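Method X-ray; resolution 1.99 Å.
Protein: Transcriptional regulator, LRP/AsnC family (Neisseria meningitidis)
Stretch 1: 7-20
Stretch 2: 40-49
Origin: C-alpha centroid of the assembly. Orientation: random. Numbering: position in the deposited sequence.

Stretch 1 7-20: TLDKTDIKILQVLQ
Stretch 2 40-49: PCLRRLKQLE

Two helices of one chain cross steeply. Helix 10-20 and helix 40-49 run at 77° between their N-to-C directions (signed crossing angle -77°), with axes 10.6 Å apart at closest approach. In register, the CA of Asp12 lies 7.1 Å from the CA of Arg44, and the CA of Ile15 7.6 Å from the CA of Leu45. Leu8 leaves helical phi/psi (-101/127), and Asp9 (-105/-179) is the N-cap.

Asp9 (chi1 p, 57°) turns back to cap the helix. Its OD1 accepts from Asp12 N at 3.0 Å and, weakly, from Thr11 N at 3.0 Å. In return Asp9 N gives a weak bond to Asp12 OD2 at 3.4 Å, with Asp12 at chi1 m. Asp9 OD2 forms a salt bridge with Arg44 NH2 at 2.8 Å, at the guanidinium edge; Asp9 OD1 is 3.1 Å from Arg44 NH2. Asp12 OD2 lies 3.5 Å from Arg44 NH2, well out of the guanidinium plane, so this salt bridge is one of charge alone. Thr11, at chi1 90°, places OG1 2.9 Å from Arg44 NH2.

Arg44 points toward the first helix. It is m, then t, but chi3 sits between wells at 97°; with chi4 at 82° the chain bends to bring NH2 to the acids. Ile15 CD1 packs 4.1 Å from Arg44 CB.

Leu48 (m, t) also points toward the first helix and is the most covered residue. Its CD1 lies 3.8 Å from Leu16 CD2 and 4.0 Å from Ile15 CG2. Its CD2 meets Leu8 CD2 at 3.3 Å, a tight contact. Leu8, Ile15, Leu16 and Leu19 are all m, t. Leu45 differs, at t, p: its CA-to-CB bond is sideways, but CD1 reaches Leu19 CD1 at 3.3 Å and Ile15 CG2 at 4.3 Å. Cys41, at chi1 t, brings SG 4.5 Å from Ile15 CD1.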

# COMPACT_ATOMS: atom_id res chain seq x y z
N THR G 7 41.60 -9.15 -18.03
CA THR G 7 42.62 -8.37 -17.35
C THR G 7 43.12 -9.02 -16.05
O THR G 7 44.32 -9.09 -15.82
CB THR G 7 42.12 -6.94 -17.06
OG1 THR G 7 41.63 -6.35 -18.27
CG2 THR G 7 43.25 -6.08 -16.48
N LEU G 8 42.18 -9.52 -15.23
CA LEU G 8 42.50 -10.04 -13.90
C LEU G 8 42.57 -11.57 -13.84
O LEU G 8 41.64 -12.27 -14.24
CB LEU G 8 41.45 -9.58 -12.89
CG LEU G 8 41.23 -8.07 -12.78
CD1 LEU G 8 40.21 -7.77 -11.69
CD2 LEU G 8 42.55 -7.35 -12.52
N ASP G 9 43.69 -12.06 -13.30
CA ASP G 9 43.91 -13.49 -13.11
C ASP G 9 43.76 -13.82 -11.63
O ASP G 9 43.48 -12.92 -10.83
CB ASP G 9 45.31 -13.89 -13.61
CG ASP G 9 46.42 -13.10 -12.94
OD1 ASP G 9 46.36 -12.91 -11.70
OD2 ASP G 9 47.35 -12.68 -13.66
N LYS G 10 43.96 -15.09 -11.28
CA LYS G 10 43.73 -15.59 -9.92
C LYS G 10 44.51 -14.85 -8.82
O LYS G 10 44.03 -14.75 -7.69
CB LYS G 10 44.02 -17.09 -9.85
CG LYS G 10 43.62 -17.74 -8.53
CD LYS G 10 43.61 -19.27 -8.61
CE LYS G 10 45.00 -19.85 -8.78
NZ LYS G 10 44.99 -21.34 -8.75
N THR G 11 45.71 -14.35 -9.15
CA THR G 11 46.53 -13.66 -8.14
C THR G 11 46.13 -12.18 -7.99
O THR G 11 46.28 -11.60 -6.92
CB THR G 11 48.06 -13.82 -8.39
OG1 THR G 11 48.54 -12.76 -9.22
CG2 THR G 11 48.38 -15.17 -9.02
N ASP G 12 45.61 -11.59 -9.07
CA ASP G 12 45.01 -10.25 -8.99
C ASP G 12 43.72 -10.27 -8.15
O ASP G 12 43.44 -9.32 -7.41
CB ASP G 12 44.72 -9.70 -10.40
CG ASP G 12 45.99 -9.37 -11.17
OD1 ASP G 12 46.79 -8.54 -10.68
OD2 ASP G 12 46.18 -9.94 -12.27
N ILE G 13 42.95 -11.36 -8.26
CA ILE G 13 41.79 -11.56 -7.39
C ILE G 13 42.24 -11.60 -5.93
O ILE G 13 41.70 -10.87 -5.10
CB ILE G 13 41.02 -12.87 -7.71
CG1 ILE G 13 40.43 -12.85 -9.13
CG2 ILE G 13 39.91 -13.11 -6.69
CD1 ILE G 13 39.49 -11.69 -9.39
N LYS G 14 43.22 -12.44 -5.65
CA LYS G 14 43.77 -12.60 -4.30
C LYS G 14 44.18 -11.26 -3.67
O LYS G 14 43.87 -11.00 -2.51
CB LYS G 14 44.98 -13.54 -4.33
CG LYS G 14 45.61 -13.83 -2.96
CD LYS G 14 44.68 -14.63 -2.06
CE LYS G 14 45.43 -15.20 -0.86
NZ LYS G 14 44.75 -16.40 -0.29
N ILE G 15 44.86 -10.43 -4.45
CA ILE G 15 45.29 -9.09 -4.00
C ILE G 15 44.10 -8.20 -3.63
O ILE G 15 44.14 -7.47 -2.63
CB ILE G 15 46.12 -8.37 -5.10
CG1 ILE G 15 47.53 -8.97 -5.18
CG2 ILE G 15 46.22 -6.89 -4.81
CD1 ILE G 15 48.37 -8.41 -6.31
N LEU G 16 43.04 -8.25 -4.44
CA LEU G 16 41.84 -7.45 -4.18
C LEU G 16 41.09 -7.95 -2.94
O LEU G 16 40.59 -7.16 -2.15
CB LEU G 16 40.91 -7.46 -5.40
CG LEU G 16 41.48 -6.76 -6.64
CD1 LEU G 16 40.73 -7.22 -7.88
CD2 LEU G 16 41.43 -5.25 -6.51
N GLN G 17 41.02 -9.26 -2.77
CA GLN G 17 40.41 -9.84 -1.58
C GLN G 17 41.17 -9.42 -0.32
O GLN G 17 40.56 -9.05 0.68
CB GLN G 17 40.37 -11.36 -1.67
CG GLN G 17 39.43 -11.88 -2.76
CD GLN G 17 39.57 -13.38 -2.97
OE1 GLN G 17 40.46 -14.02 -2.41
NE2 GLN G 17 38.70 -13.95 -3.78
N VAL G 18 42.50 -9.49 -0.39
CA VAL G 18 43.34 -9.13 0.76
C VAL G 18 43.13 -7.66 1.14
O VAL G 18 42.91 -7.35 2.31
CB VAL G 18 44.84 -9.37 0.47
CG1 VAL G 18 45.72 -8.63 1.48
CG2 VAL G 18 45.16 -10.86 0.49
N LEU G 19 43.21 -6.78 0.16
CA LEU G 19 43.12 -5.34 0.40
C LEU G 19 41.72 -4.88 0.84
O LEU G 19 41.59 -3.90 1.58
CB LEU G 19 43.54 -4.56 -0.84
CG LEU G 19 45.04 -4.58 -1.17
CD1 LEU G 19 45.27 -3.93 -2.53
CD2 LEU G 19 45.86 -3.89 -0.08
N GLN G 20 40.68 -5.58 0.38
CA GLN G 20 39.31 -5.26 0.78
C GLN G 20 39.13 -5.45 2.28
O GLN G 20 38.44 -4.66 2.93
CB GLN G 20 38.28 -6.10 0.02
CG GLN G 20 37.91 -5.51 -1.33
CD GLN G 20 36.67 -6.13 -1.93
OE1 GLN G 20 35.79 -5.42 -2.42
NE2 GLN G 20 36.58 -7.46 -1.88
N PRO G 40 56.88 -7.00 -8.60
CA PRO G 40 55.71 -7.39 -9.40
C PRO G 40 54.39 -7.08 -8.70
O PRO G 40 53.48 -6.52 -9.31
CB PRO G 40 55.87 -8.90 -9.59
CG PRO G 40 56.87 -9.34 -8.58
CD PRO G 40 57.74 -8.16 -8.30
N CYS G 41 54.31 -7.43 -7.42
CA CYS G 41 53.13 -7.15 -6.60
C CYS G 41 52.72 -5.68 -6.67
O CYS G 41 51.54 -5.36 -6.81
CB CYS G 41 53.39 -7.53 -5.15
SG CYS G 41 52.02 -7.16 -4.05
N LEU G 42 53.71 -4.79 -6.56
CA LEU G 42 53.48 -3.35 -6.64
C LEU G 42 53.02 -2.94 -8.04
O LEU G 42 52.18 -2.05 -8.19
CB LEU G 42 54.77 -2.59 -6.29
CG LEU G 42 54.68 -1.09 -6.01
CD1 LEU G 42 54.02 -0.84 -4.66
CD2 LEU G 42 56.06 -0.46 -6.07
N ARG G 43 53.58 -3.58 -9.07
CA ARG G 43 53.18 -3.30 -10.44
C ARG G 43 51.73 -3.71 -10.67
O ARG G 43 50.95 -2.96 -11.26
CB ARG G 43 54.09 -4.01 -11.46
CG ARG G 43 53.67 -3.80 -12.92
CD ARG G 43 54.67 -4.36 -13.91
NE ARG G 43 54.71 -5.83 -13.92
CZ ARG G 43 55.72 -6.59 -13.48
NH1 ARG G 43 56.83 -6.04 -12.97
NH2 ARG G 43 55.63 -7.91 -13.55
N ARG G 44 51.37 -4.90 -10.18
CA ARG G 44 50.02 -5.43 -10.34
C ARG G 44 48.99 -4.55 -9.64
O ARG G 44 47.94 -4.25 -10.21
CB ARG G 44 49.92 -6.85 -9.80
CG ARG G 44 50.80 -7.85 -10.51
CD ARG G 44 50.83 -9.18 -9.77
NE ARG G 44 49.88 -10.13 -10.33
CZ ARG G 44 50.10 -10.88 -11.41
NH1 ARG G 44 51.25 -10.80 -12.07
NH2 ARG G 44 49.17 -11.71 -11.84
N LEU G 45 49.29 -4.14 -8.41
CA LEU G 45 48.41 -3.24 -7.66
C LEU G 45 48.21 -1.90 -8.38
O LEU G 45 47.09 -1.38 -8.45
CB LEU G 45 48.97 -3.00 -6.26
CG LEU G 45 48.15 -2.10 -5.34
CD1 LEU G 45 46.72 -2.62 -5.24
CD2 LEU G 45 48.79 -2.01 -3.97
N LYS G 46 49.31 -1.35 -8.90
CA LYS G 46 49.27 -0.11 -9.68
C LYS G 46 48.30 -0.20 -10.85
O LYS G 46 47.55 0.73 -11.11
CB LYS G 46 50.67 0.21 -10.22
CG LYS G 46 50.91 1.69 -10.46
CD LYS G 46 51.48 2.38 -9.22
CE LYS G 46 52.96 2.05 -9.02
NZ LYS G 46 53.62 2.98 -8.06
N GLN G 47 48.32 -1.33 -11.56
CA GLN G 47 47.41 -1.57 -12.68
C GLN G 47 45.95 -1.56 -12.20
O GLN G 47 45.07 -1.00 -12.86
CB GLN G 47 47.72 -2.92 -13.36
CG GLN G 47 49.06 -2.95 -14.12
CD GLN G 47 49.61 -4.36 -14.35
OE1 GLN G 47 49.04 -5.35 -13.90
NE2 GLN G 47 50.74 -4.44 -15.05
N LEU G 48 45.71 -2.17 -11.05
CA LEU G 48 44.38 -2.23 -10.45
C LEU G 48 43.85 -0.85 -10.07
O LEU G 48 42.66 -0.58 -10.25
CB LEU G 48 44.38 -3.14 -9.22
CG LEU G 48 44.63 -4.62 -9.50
CD1 LEU G 48 44.87 -5.38 -8.21
CD2 LEU G 48 43.46 -5.19 -10.26
N GLU G 49 44.72 0.01 -9.53
CA GLU G 49 44.33 1.38 -9.17
C GLU G 49 44.14 2.25 -10.41
O GLU G 49 43.18 3.01 -10.49
CB GLU G 49 45.38 2.02 -8.25
CG GLU G 49 45.33 1.52 -6.81
CD GLU G 49 46.58 1.89 -6.03
OE1 GLU G 49 47.35 2.77 -6.49
OE2 GLU G 49 46.81 1.29 -4.95